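Local coordinates for SWD1-like protein (PDB 6E29), which probably serves as a WD-repeat scaffold subunit of the COMPASS histone H3K4 methyltransferase complex, this chain being its beta-propeller domain, at residues Val144-Pro149 and Arg203-Ile208; Arg106-Val111 and Glu130-Leu135; His174-Ile179 and Ala190-Gly195; Asn120-Ala125 and Asp137-Val142. One frame throughout, in Å; residues are numbered along the deposited sequence.

Contact 1. Residues Val144-Pro149 and Arg203-Ile208; sequences VRYVLP and RTREII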
# COMPACT_ATOMS: atom_id res chain seq x y z
N VAL B 144 -18.22 -10.62 7.66
CA VAL B 144 -18.15 -11.85 6.90
C VAL B 144 -16.81 -11.85 6.18
O VAL B 144 -16.51 -10.91 5.43
CB VAL B 144 -19.31 -11.99 5.90
CG1 VAL B 144 -19.34 -13.46 5.32
CG2 VAL B 144 -20.62 -11.58 6.54
N ARG B 145 -16.01 -12.88 6.40
CA ARG B 145 -14.68 -12.93 5.83
C ARG B 145 -14.67 -13.91 4.67
O ARG B 145 -15.37 -14.92 4.69
CB ARG B 145 -13.64 -13.38 6.87
CG ARG B 145 -13.77 -12.74 8.23
CD ARG B 145 -12.57 -13.04 9.13
NE ARG B 145 -12.83 -12.54 10.48
CZ ARG B 145 -11.89 -12.35 11.41
NH1 ARG B 145 -10.64 -12.65 11.14
NH2 ARG B 145 -12.21 -11.88 12.60
N TYR B 146 -13.85 -13.62 3.66
CA TYR B 146 -13.69 -14.48 2.49
C TYR B 146 -12.21 -14.70 2.24
O TYR B 146 -11.46 -13.71 2.15
CB TYR B 146 -14.30 -13.85 1.26
CG TYR B 146 -15.78 -13.65 1.43
CD1 TYR B 146 -16.28 -12.46 1.89
CD2 TYR B 146 -16.67 -14.67 1.12
CE1 TYR B 146 -17.63 -12.26 2.04
CE2 TYR B 146 -18.02 -14.50 1.28
CZ TYR B 146 -18.49 -13.28 1.73
OH TYR B 146 -19.84 -13.06 1.91
N VAL B 147 -11.77 -15.96 2.14
CA VAL B 147 -10.34 -16.20 1.90
C VAL B 147 -10.01 -15.83 0.46
O VAL B 147 -10.74 -16.17 -0.48
CB VAL B 147 -9.97 -17.67 2.18
CG1 VAL B 147 -8.45 -17.89 1.88
CG2 VAL B 147 -10.28 -18.08 3.56
N LEU B 148 -8.94 -15.20 0.28
CA LEU B 148 -8.53 -14.92 -1.10
C LEU B 148 -7.38 -15.82 -1.51
O LEU B 148 -6.60 -16.28 -0.66
CB LEU B 148 -8.10 -13.45 -1.25
CG LEU B 148 -9.16 -12.35 -1.26
CD1 LEU B 148 -8.44 -11.00 -1.24
CD2 LEU B 148 -10.03 -12.47 -2.51
N PRO B 149 -7.27 -16.15 -2.79
CA PRO B 149 -6.23 -17.10 -3.22
C PRO B 149 -4.89 -16.42 -3.41
O PRO B 149 -4.81 -15.28 -3.86
CB PRO B 149 -6.77 -17.63 -4.56
CG PRO B 149 -7.47 -16.48 -5.13
CD PRO B 149 -8.09 -15.69 -3.93
N ARG B 203 -15.36 -10.61 -7.42
CA ARG B 203 -16.63 -11.28 -7.17
C ARG B 203 -16.49 -12.80 -7.15
O ARG B 203 -17.07 -13.46 -6.29
CB ARG B 203 -17.69 -10.84 -8.18
CG ARG B 203 -18.92 -11.74 -8.17
CD ARG B 203 -19.51 -11.94 -9.56
NE ARG B 203 -19.08 -13.19 -10.19
CZ ARG B 203 -19.30 -13.50 -11.47
NH1 ARG B 203 -19.96 -12.66 -12.25
NH2 ARG B 203 -18.86 -14.67 -11.97
N THR B 204 -15.69 -13.38 -8.06
CA THR B 204 -15.42 -14.81 -8.00
C THR B 204 -14.34 -15.18 -7.00
O THR B 204 -14.30 -16.33 -6.54
CB THR B 204 -15.02 -15.31 -9.39
OG1 THR B 204 -13.68 -14.91 -9.67
CG2 THR B 204 -15.98 -14.80 -10.49
N ARG B 205 -13.47 -14.23 -6.64
CA ARG B 205 -12.32 -14.49 -5.78
C ARG B 205 -11.37 -15.48 -6.41
O ARG B 205 -10.62 -16.14 -5.71
CB ARG B 205 -12.73 -14.95 -4.39
CG ARG B 205 -13.60 -13.89 -3.69
CD ARG B 205 -13.95 -14.24 -2.27
NE ARG B 205 -14.55 -15.58 -2.17
CZ ARG B 205 -15.85 -15.82 -2.31
NH1 ARG B 205 -16.69 -14.81 -2.53
NH2 ARG B 205 -16.33 -17.06 -2.19
N GLU B 206 -11.41 -15.61 -7.73
CA GLU B 206 -10.46 -16.44 -8.43
C GLU B 206 -9.42 -15.59 -9.14
O GLU B 206 -9.69 -14.47 -9.60
CB GLU B 206 -11.17 -17.35 -9.44
CG GLU B 206 -12.47 -17.89 -8.84
CD GLU B 206 -12.93 -19.18 -9.47
OE1 GLU B 206 -13.03 -19.22 -10.72
OE2 GLU B 206 -13.22 -20.15 -8.72
N ILE B 207 -8.21 -16.13 -9.23
CA ILE B 207 -7.14 -15.48 -9.97
C ILE B 207 -7.41 -15.64 -11.45
O ILE B 207 -7.63 -16.75 -11.93
CB ILE B 207 -5.78 -16.07 -9.57
CG1 ILE B 207 -5.43 -15.69 -8.14
CG2 ILE B 207 -4.71 -15.62 -10.52
CD1 ILE B 207 -4.25 -16.45 -7.56
N ILE B 208 -7.43 -14.54 -12.19
CA ILE B 208 -7.62 -14.59 -13.63
C ILE B 208 -6.34 -14.32 -14.39
O ILE B 208 -6.33 -14.51 -15.61
CB ILE B 208 -8.74 -13.63 -14.09
CG1 ILE B 208 -8.32 -12.15 -13.93
CG2 ILE B 208 -10.02 -13.90 -13.33
CD1 ILE B 208 -9.39 -11.17 -14.35
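R205 brings its guanidinium obliquely up to the ring of Y146. Y146 CD2 sits 3.6 Å above the guanidinium plane of R205, over its centre, and the two flat groups are inclined by 29°. Nearer the backbone of R205, its CD touches Y146 CB at 3.6 Å. The bend at chi3 (-53°) turns NE out of the line of the preceding carbons, back to within 3.8 Å of Y146 CB. Carbon contacts follow. L148 CD2 reaches R205 CG at 4.0 Å, the two side chains crossing at about a right angle, while P149 CG meets I207 CG1 at 3.7 Å, these two side chains sliding past each other in opposite directions. P149 CD packs on a backbone carbonyl, 3.1 Å from R205 O. No hydrogen bond spans the segments; the turn at R205 is held locally by an ST turn, T204 OG1 accepting from E206 N. An alanine at R205 would probably open a gap beside Y146 and L148, the tyrosine losing the flat group that its CD2 lies over. Strand 144-147 is the fourth, outer-edge strand of one blade and strand 207-212 that of the next, a surface junction between neighbouring blades of a WD-repeat beta-propeller.

Contact 2. Residues Arg106-Val111 and Glu130-Leu135; sequences RFRAPV and EDQPML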
# COMPACT_ATOMS: atom_id res chain seq x y z
N ARG B 106 -10.49 -8.58 13.82
CA ARG B 106 -9.25 -9.15 14.36
C ARG B 106 -8.86 -10.41 13.60
O ARG B 106 -9.67 -11.33 13.44
CB ARG B 106 -9.39 -9.44 15.85
CG ARG B 106 -9.93 -8.23 16.61
CD ARG B 106 -10.11 -8.51 18.10
NE ARG B 106 -11.51 -8.36 18.51
CZ ARG B 106 -12.08 -7.18 18.74
NH1 ARG B 106 -11.37 -6.09 18.60
NH2 ARG B 106 -13.36 -7.10 19.11
N PHE B 107 -7.61 -10.47 13.15
CA PHE B 107 -7.11 -11.61 12.40
C PHE B 107 -6.23 -12.47 13.32
O PHE B 107 -6.15 -12.24 14.52
CB PHE B 107 -6.36 -11.15 11.15
CG PHE B 107 -7.24 -10.46 10.14
CD1 PHE B 107 -7.34 -9.07 10.14
CD2 PHE B 107 -8.00 -11.19 9.24
CE1 PHE B 107 -8.17 -8.41 9.23
CE2 PHE B 107 -8.83 -10.55 8.32
CZ PHE B 107 -8.91 -9.14 8.32
N ARG B 108 -5.52 -13.44 12.74
CA ARG B 108 -4.65 -14.31 13.53
C ARG B 108 -3.17 -14.05 13.25
O ARG B 108 -2.32 -14.90 13.55
CB ARG B 108 -4.99 -15.78 13.27
CG ARG B 108 -6.46 -16.05 12.95
CD ARG B 108 -6.67 -17.53 12.53
NE ARG B 108 -5.73 -17.93 11.47
CZ ARG B 108 -6.07 -18.33 10.24
NH1 ARG B 108 -7.35 -18.41 9.88
NH2 ARG B 108 -5.13 -18.67 9.36
N ALA B 109 -2.84 -12.87 12.74
CA ALA B 109 -1.52 -12.58 12.19
C ALA B 109 -1.40 -11.08 11.99
O ALA B 109 -2.41 -10.38 11.80
CB ALA B 109 -1.30 -13.32 10.86
N PRO B 110 -0.18 -10.55 12.02
CA PRO B 110 0.03 -9.13 11.69
C PRO B 110 -0.51 -8.79 10.30
O PRO B 110 -0.45 -9.60 9.37
CB PRO B 110 1.56 -8.98 11.72
CG PRO B 110 2.03 -10.10 12.65
CD PRO B 110 1.06 -11.23 12.44
N VAL B 111 -0.99 -7.56 10.15
CA VAL B 111 -1.57 -7.11 8.90
C VAL B 111 -0.50 -6.33 8.14
O VAL B 111 -0.00 -5.31 8.65
CB VAL B 111 -2.84 -6.27 9.14
CG1 VAL B 111 -3.56 -5.95 7.82
CG2 VAL B 111 -3.83 -6.97 10.14
N GLU B 130 2.51 -14.17 6.81
CA GLU B 130 2.53 -15.63 6.88
C GLU B 130 1.12 -16.20 7.02
O GLU B 130 0.92 -17.22 7.67
CB GLU B 130 3.42 -16.12 8.03
CG GLU B 130 4.88 -15.69 7.89
CD GLU B 130 5.83 -16.28 8.95
OE1 GLU B 130 5.37 -16.70 10.06
OE2 GLU B 130 7.05 -16.32 8.64
N ASP B 131 0.13 -15.53 6.43
CA ASP B 131 -1.24 -16.01 6.45
C ASP B 131 -1.93 -15.66 5.14
O ASP B 131 -1.40 -14.90 4.32
CB ASP B 131 -2.01 -15.47 7.64
CG ASP B 131 -2.90 -16.50 8.25
OD1 ASP B 131 -3.41 -17.38 7.47
OD2 ASP B 131 -3.05 -16.45 9.51
N GLN B 132 -3.12 -16.24 4.93
CA GLN B 132 -3.84 -16.07 3.68
C GLN B 132 -4.44 -14.66 3.58
O GLN B 132 -4.98 -14.15 4.56
CB GLN B 132 -4.97 -17.10 3.58
CG GLN B 132 -4.51 -18.53 3.80
CD GLN B 132 -5.56 -19.38 4.52
OE1 GLN B 132 -6.11 -20.31 3.92
NE2 GLN B 132 -5.82 -19.08 5.81
N PRO B 133 -4.44 -14.06 2.39
CA PRO B 133 -5.05 -12.73 2.23
C PRO B 133 -6.56 -12.84 2.32
O PRO B 133 -7.13 -13.88 2.04
CB PRO B 133 -4.63 -12.31 0.82
CG PRO B 133 -4.46 -13.61 0.07
CD PRO B 133 -3.91 -14.57 1.12
N MET B 134 -7.21 -11.75 2.74
CA MET B 134 -8.63 -11.82 3.07
C MET B 134 -9.42 -10.66 2.46
O MET B 134 -8.95 -9.53 2.41
CB MET B 134 -8.87 -11.82 4.60
CG MET B 134 -8.17 -12.92 5.37
SD MET B 134 -8.88 -14.55 5.04
CE MET B 134 -10.50 -14.32 5.69
N LEU B 135 -10.63 -10.98 1.99
CA LEU B 135 -11.63 -9.99 1.62
C LEU B 135 -12.71 -10.02 2.70
O LEU B 135 -13.33 -11.06 2.96
CB LEU B 135 -12.21 -10.31 0.24
CG LEU B 135 -13.11 -9.25 -0.38
CD1 LEU B 135 -12.35 -7.98 -0.43
CD2 LEU B 135 -13.52 -9.63 -1.80
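The F107 ring and the R108 guanidinium each receive one partner obliquely: M134 CG approaches the ring and D131 OD1 the guanidinium, while Q132 NE2 lies at the guanidinium's edge, near its plane. In the beta-propeller, 106-111 is the crossover that leaves the outer strand of one blade, 100-106, and enters the first strand of the next, 111-117. The other segment leads into the third strand of that next blade. The crossover is therefore tied to the blade it enters.

R108 NH2 forms a salt bridge with D131 OD1 at 2.9 Å and lies 3.0 Å from D131 OD2 as well, so a single terminal nitrogen spans the carboxylate. The planes of the two groups are 55° apart and the side chains cross at about a right angle. D131 is steadied from its own segment: Q132 N donates to the anti lone pair of D131 OD1 at 2.8 Å, and Q132 NE2 adds a weak bond to the same oxygen. Being near the surface, the pair is likely to be partly screened by solvent.

Farther in, A109 CB packs on D131 CB at 3.9 Å. F107 also has a cation-pi partner in R145, and its side chain slides past that of M134 in the opposite direction, with F107 CE2 3.8 Å from M134 CG.

Contact 3. Residues His174-Ile179 and Ala190-Gly195; sequences HMTTAI and AGTTKG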
# COMPACT_ATOMS: atom_id res chain seq x y z
N HIS B 174 4.12 -19.48 -1.85
CA HIS B 174 3.63 -18.27 -2.50
C HIS B 174 2.65 -17.58 -1.57
O HIS B 174 1.54 -18.08 -1.38
CB HIS B 174 2.93 -18.62 -3.81
CG HIS B 174 3.83 -19.18 -4.84
ND1 HIS B 174 4.14 -18.49 -6.00
CD2 HIS B 174 4.45 -20.39 -4.94
CE1 HIS B 174 4.94 -19.23 -6.74
NE2 HIS B 174 5.14 -20.39 -6.13
N MET B 175 3.05 -16.48 -0.96
CA MET B 175 2.18 -15.83 0.01
C MET B 175 1.98 -14.38 -0.39
O MET B 175 2.89 -13.75 -0.94
CB MET B 175 2.75 -15.92 1.41
CG MET B 175 2.99 -17.38 1.77
SD MET B 175 3.21 -17.69 3.47
CE MET B 175 4.58 -16.57 3.81
N THR B 176 0.79 -13.85 -0.15
CA THR B 176 0.45 -12.53 -0.63
C THR B 176 0.87 -11.45 0.37
O THR B 176 0.53 -11.52 1.56
CB THR B 176 -1.05 -12.46 -0.90
OG1 THR B 176 -1.39 -13.37 -1.96
CG2 THR B 176 -1.49 -11.06 -1.24
N THR B 177 1.56 -10.42 -0.12
CA THR B 177 2.23 -9.47 0.76
C THR B 177 1.73 -8.06 0.56
O THR B 177 2.08 -7.19 1.37
CB THR B 177 3.74 -9.49 0.52
OG1 THR B 177 3.95 -9.47 -0.90
CG2 THR B 177 4.36 -10.73 1.17
N ALA B 178 0.92 -7.82 -0.45
CA ALA B 178 0.46 -6.48 -0.75
C ALA B 178 -0.77 -6.65 -1.61
O ALA B 178 -0.81 -7.57 -2.43
CB ALA B 178 1.50 -5.62 -1.52
N ILE B 179 -1.76 -5.80 -1.43
CA ILE B 179 -2.95 -5.94 -2.26
C ILE B 179 -3.65 -4.60 -2.38
O ILE B 179 -3.70 -3.84 -1.41
CB ILE B 179 -3.89 -7.01 -1.66
CG1 ILE B 179 -4.99 -7.37 -2.66
CG2 ILE B 179 -4.41 -6.54 -0.24
CD1 ILE B 179 -5.83 -8.57 -2.22
N ALA B 190 -2.62 -8.10 -6.51
CA ALA B 190 -1.90 -8.53 -5.32
C ALA B 190 -0.48 -8.94 -5.68
O ALA B 190 -0.20 -9.43 -6.79
CB ALA B 190 -2.62 -9.70 -4.64
N GLY B 191 0.42 -8.68 -4.75
CA GLY B 191 1.81 -9.08 -4.89
C GLY B 191 2.17 -10.18 -3.91
O GLY B 191 1.58 -10.29 -2.83
N THR B 192 3.18 -10.98 -4.28
CA THR B 192 3.52 -12.14 -3.49
C THR B 192 5.00 -12.18 -3.16
O THR B 192 5.83 -11.41 -3.68
CB THR B 192 3.18 -13.45 -4.21
OG1 THR B 192 4.13 -13.66 -5.28
CG2 THR B 192 1.72 -13.44 -4.74
N THR B 193 5.32 -13.13 -2.27
CA THR B 193 6.69 -13.41 -1.86
C THR B 193 7.54 -13.95 -3.01
O THR B 193 8.76 -14.03 -2.87
CB THR B 193 6.66 -14.45 -0.72
OG1 THR B 193 5.77 -15.52 -1.11
CG2 THR B 193 6.16 -13.83 0.54
N LYS B 194 6.92 -14.37 -4.10
CA LYS B 194 7.64 -14.95 -5.21
C LYS B 194 7.72 -13.98 -6.38
O LYS B 194 8.04 -14.37 -7.51
CB LYS B 194 6.99 -16.29 -5.63
CG LYS B 194 7.10 -17.43 -4.59
CD LYS B 194 8.46 -18.13 -4.62
CE LYS B 194 8.55 -19.26 -3.60
NZ LYS B 194 8.76 -18.70 -2.22
N GLY B 195 7.45 -12.70 -6.11
CA GLY B 195 7.58 -11.63 -7.10
C GLY B 195 6.52 -11.67 -8.19
O GLY B 195 6.73 -11.12 -9.28
O HOH W 1 3.15 -15.93 -6.29
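T193 and M175 bind each other twice: T193 N donates to M175 O at 2.8 Å, and M175 N donates to T193 OG1 at 2.9 Å in a nearly straight bond of 165°. The threonine hydroxyl, placed between its own backbone N and carbonyl carbon by chi1 of 47°, thus stands in for a backbone acceptor where the strand pairing ends; it also bonds K173 O. These segments form the hairpin of the first two strands of a propeller blade, 176-181 and 187-192, interrupted by a classic beta bulge. T177 and A178 both face G191, whose O takes T177 N at 2.7 Å and, weakly, A178 N. G191 N returns a bond to A178 O at 2.9 Å.

On either side of the bulge, the pairs T176-T192 and I179-A190 put their side chains on one sheet face. A190 CB touches both T176 CG2 and I179 CG1, 3.9 Å from the latter. T176 OG1 is engaged by S150 OG and T177 OG1 by I218 O, so both buried hydroxyls are satisfied. From the bulge, T177 CG2 meets T193 CG2 at 3.6 Å.

T192 opens a type I turn, its OG1 accepting from K194 N in an ST turn. A water, in the plane of the imidazole at its edge, joins T192 OG1 to H174 ND1. Over one face of that H174 ring K194 makes a CH-pi contact, its CG 3.5 Å from the ring centroid and 15° off the normal.

Contact 4. Residues Asn120-Ala125 and Asp137-Val142; sequences NHHQFA and DITEPV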
# COMPACT_ATOMS: atom_id res chain seq x y z
N ASN B 120 -16.94 1.71 -1.63
CA ASN B 120 -17.81 1.08 -0.65
C ASN B 120 -16.99 0.91 0.62
O ASN B 120 -16.18 -0.02 0.70
CB ASN B 120 -18.33 -0.27 -1.20
CG ASN B 120 -18.86 -1.22 -0.14
OD1 ASN B 120 -19.24 -0.81 0.95
ND2 ASN B 120 -18.90 -2.52 -0.47
N HIS B 121 -17.19 1.79 1.62
CA HIS B 121 -16.36 1.66 2.82
C HIS B 121 -16.71 0.43 3.66
O HIS B 121 -16.04 0.18 4.66
CB HIS B 121 -16.44 2.92 3.68
CG HIS B 121 -17.83 3.27 4.10
ND1 HIS B 121 -18.64 4.10 3.36
CD2 HIS B 121 -18.55 2.90 5.18
CE1 HIS B 121 -19.80 4.23 3.96
NE2 HIS B 121 -19.78 3.51 5.07
N HIS B 122 -17.68 -0.39 3.24
CA HIS B 122 -18.08 -1.61 3.95
C HIS B 122 -17.40 -2.88 3.42
O HIS B 122 -17.86 -3.98 3.75
CB HIS B 122 -19.59 -1.79 3.88
CG HIS B 122 -20.36 -0.76 4.66
ND1 HIS B 122 -21.19 0.15 4.06
CD2 HIS B 122 -20.38 -0.49 5.99
CE1 HIS B 122 -21.72 0.93 4.99
NE2 HIS B 122 -21.25 0.57 6.17
N GLN B 123 -16.35 -2.76 2.59
CA GLN B 123 -15.58 -3.93 2.21
C GLN B 123 -14.12 -3.53 2.16
O GLN B 123 -13.79 -2.44 1.71
CB GLN B 123 -16.01 -4.46 0.86
CG GLN B 123 -15.36 -5.79 0.55
CD GLN B 123 -15.44 -6.16 -0.89
OE1 GLN B 123 -14.56 -5.83 -1.69
NE2 GLN B 123 -16.45 -6.94 -1.23
N PHE B 124 -13.25 -4.41 2.65
CA PHE B 124 -11.82 -4.18 2.52
C PHE B 124 -11.10 -5.48 2.21
O PHE B 124 -11.66 -6.59 2.35
CB PHE B 124 -11.19 -3.51 3.79
CG PHE B 124 -11.10 -4.41 4.99
CD1 PHE B 124 -10.01 -5.24 5.19
CD2 PHE B 124 -12.12 -4.39 5.96
CE1 PHE B 124 -9.95 -6.07 6.33
CE2 PHE B 124 -12.07 -5.24 7.07
CZ PHE B 124 -10.98 -6.08 7.26
N ALA B 125 -9.88 -5.33 1.73
CA ALA B 125 -8.97 -6.44 1.47
C ALA B 125 -7.69 -6.26 2.28
O ALA B 125 -7.13 -5.16 2.36
CB ALA B 125 -8.63 -6.56 -0.01
N ASP B 137 -16.25 -8.41 4.41
CA ASP B 137 -17.43 -7.54 4.36
C ASP B 137 -17.75 -7.03 5.75
O ASP B 137 -18.10 -7.83 6.64
CB ASP B 137 -18.60 -8.33 3.75
CG ASP B 137 -19.94 -7.61 3.82
OD1 ASP B 137 -20.03 -6.44 4.25
OD2 ASP B 137 -20.95 -8.26 3.43
N ILE B 138 -17.70 -5.70 5.94
CA ILE B 138 -18.01 -5.15 7.25
C ILE B 138 -19.28 -4.30 7.20
O ILE B 138 -19.43 -3.36 7.99
CB ILE B 138 -16.81 -4.36 7.79
CG1 ILE B 138 -16.43 -3.24 6.81
CG2 ILE B 138 -15.62 -5.31 8.03
CD1 ILE B 138 -15.20 -2.45 7.20
N THR B 139 -20.21 -4.62 6.29
CA THR B 139 -21.47 -3.87 6.25
C THR B 139 -22.13 -3.86 7.62
O THR B 139 -22.67 -2.84 8.06
CB THR B 139 -22.45 -4.48 5.24
OG1 THR B 139 -21.87 -4.61 3.94
CG2 THR B 139 -23.78 -3.63 5.18
N GLU B 140 -22.11 -5.00 8.29
CA GLU B 140 -22.72 -5.13 9.59
C GLU B 140 -21.64 -5.30 10.64
O GLU B 140 -20.51 -5.70 10.33
CB GLU B 140 -23.64 -6.36 9.63
CG GLU B 140 -24.54 -6.51 8.42
CD GLU B 140 -25.80 -5.70 8.54
OE1 GLU B 140 -26.11 -4.92 7.61
OE2 GLU B 140 -26.50 -5.86 9.57
N PRO B 141 -21.95 -5.03 11.90
CA PRO B 141 -21.14 -5.63 12.97
C PRO B 141 -20.31 -6.84 13.35
O PRO B 141 -19.64 -6.85 14.39
CB PRO B 141 -21.86 -5.19 14.25
CG PRO B 141 -22.62 -3.93 13.84
CD PRO B 141 -23.03 -4.18 12.42
N VAL B 142 -20.35 -7.88 12.52
CA VAL B 142 -19.88 -9.21 12.93
C VAL B 142 -19.65 -9.24 11.42
O VAL B 142 -20.59 -9.25 10.61
CB VAL B 142 -20.98 -10.21 13.37
CG1 VAL B 142 -20.66 -11.59 12.82
CG2 VAL B 142 -21.14 -10.23 14.91
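H122 O and D137 OD1, two acceptors, stand only 3.3 Å apart with no hydrogen bond between them. The closeness is probably made tolerable by donors from the residues after D137. I138 N donates to H122 O at 2.8 Å from well above the carbonyl plane. D137 OD1 takes T139 N at 2.7 Å, nearly along its C-O axis, an Asx turn, and also T139 OG1 at 2.6 Å on the syn side. An alanine at D137 would probably leave T139 N and T139 OG1 without this acceptor and set the turn free to shift beside H122.

The H122 ring packs on the same turn, its CD2 3.6 Å from T139 CA, with I138 O at its edge and H121 CD2 over the centre of one face. H122 NE2 is hydrogen-bonded to Y102 OH. On the inner side, I138 crosses F124 at about a right angle: I138 CD1 lies in the plane of the F124 ring at its edge, and I138 CG2 is 3.7 Å from F124 CE2. I138 CD1 also covers H121 O, a buried carbonyl that has no partner in the model.

Two turns thus meet at one end of a blade, one entering its second strand and one leaving its third. V136 and D137 probably occupy the place of the Trp-Asp pair that closes the third strand in WD repeats.

Overall arrangement
Contact 3 lies deepest, about 12 Å between its centre and that of the chain, and contact 2 follows at about 15 Å; contacts 1 and 4 lie at about 19 Å, contact 1 at the surface. Contact 4 lies within the blade of residues 111-147, contact 2 ties the entering crossover to that blade, contact 3 lies in the blade of residues 176-212, and contact 1 bridges the two. Chemistry varies accordingly: backbone pairing in contact 3, Asx turns at a blade end in contact 4, a salt bridge in contact 2, and packing without a hydrogen bond across the segments in contact 1. R145 links contacts 1 and 2 through R106 O, and P133 packs on T176.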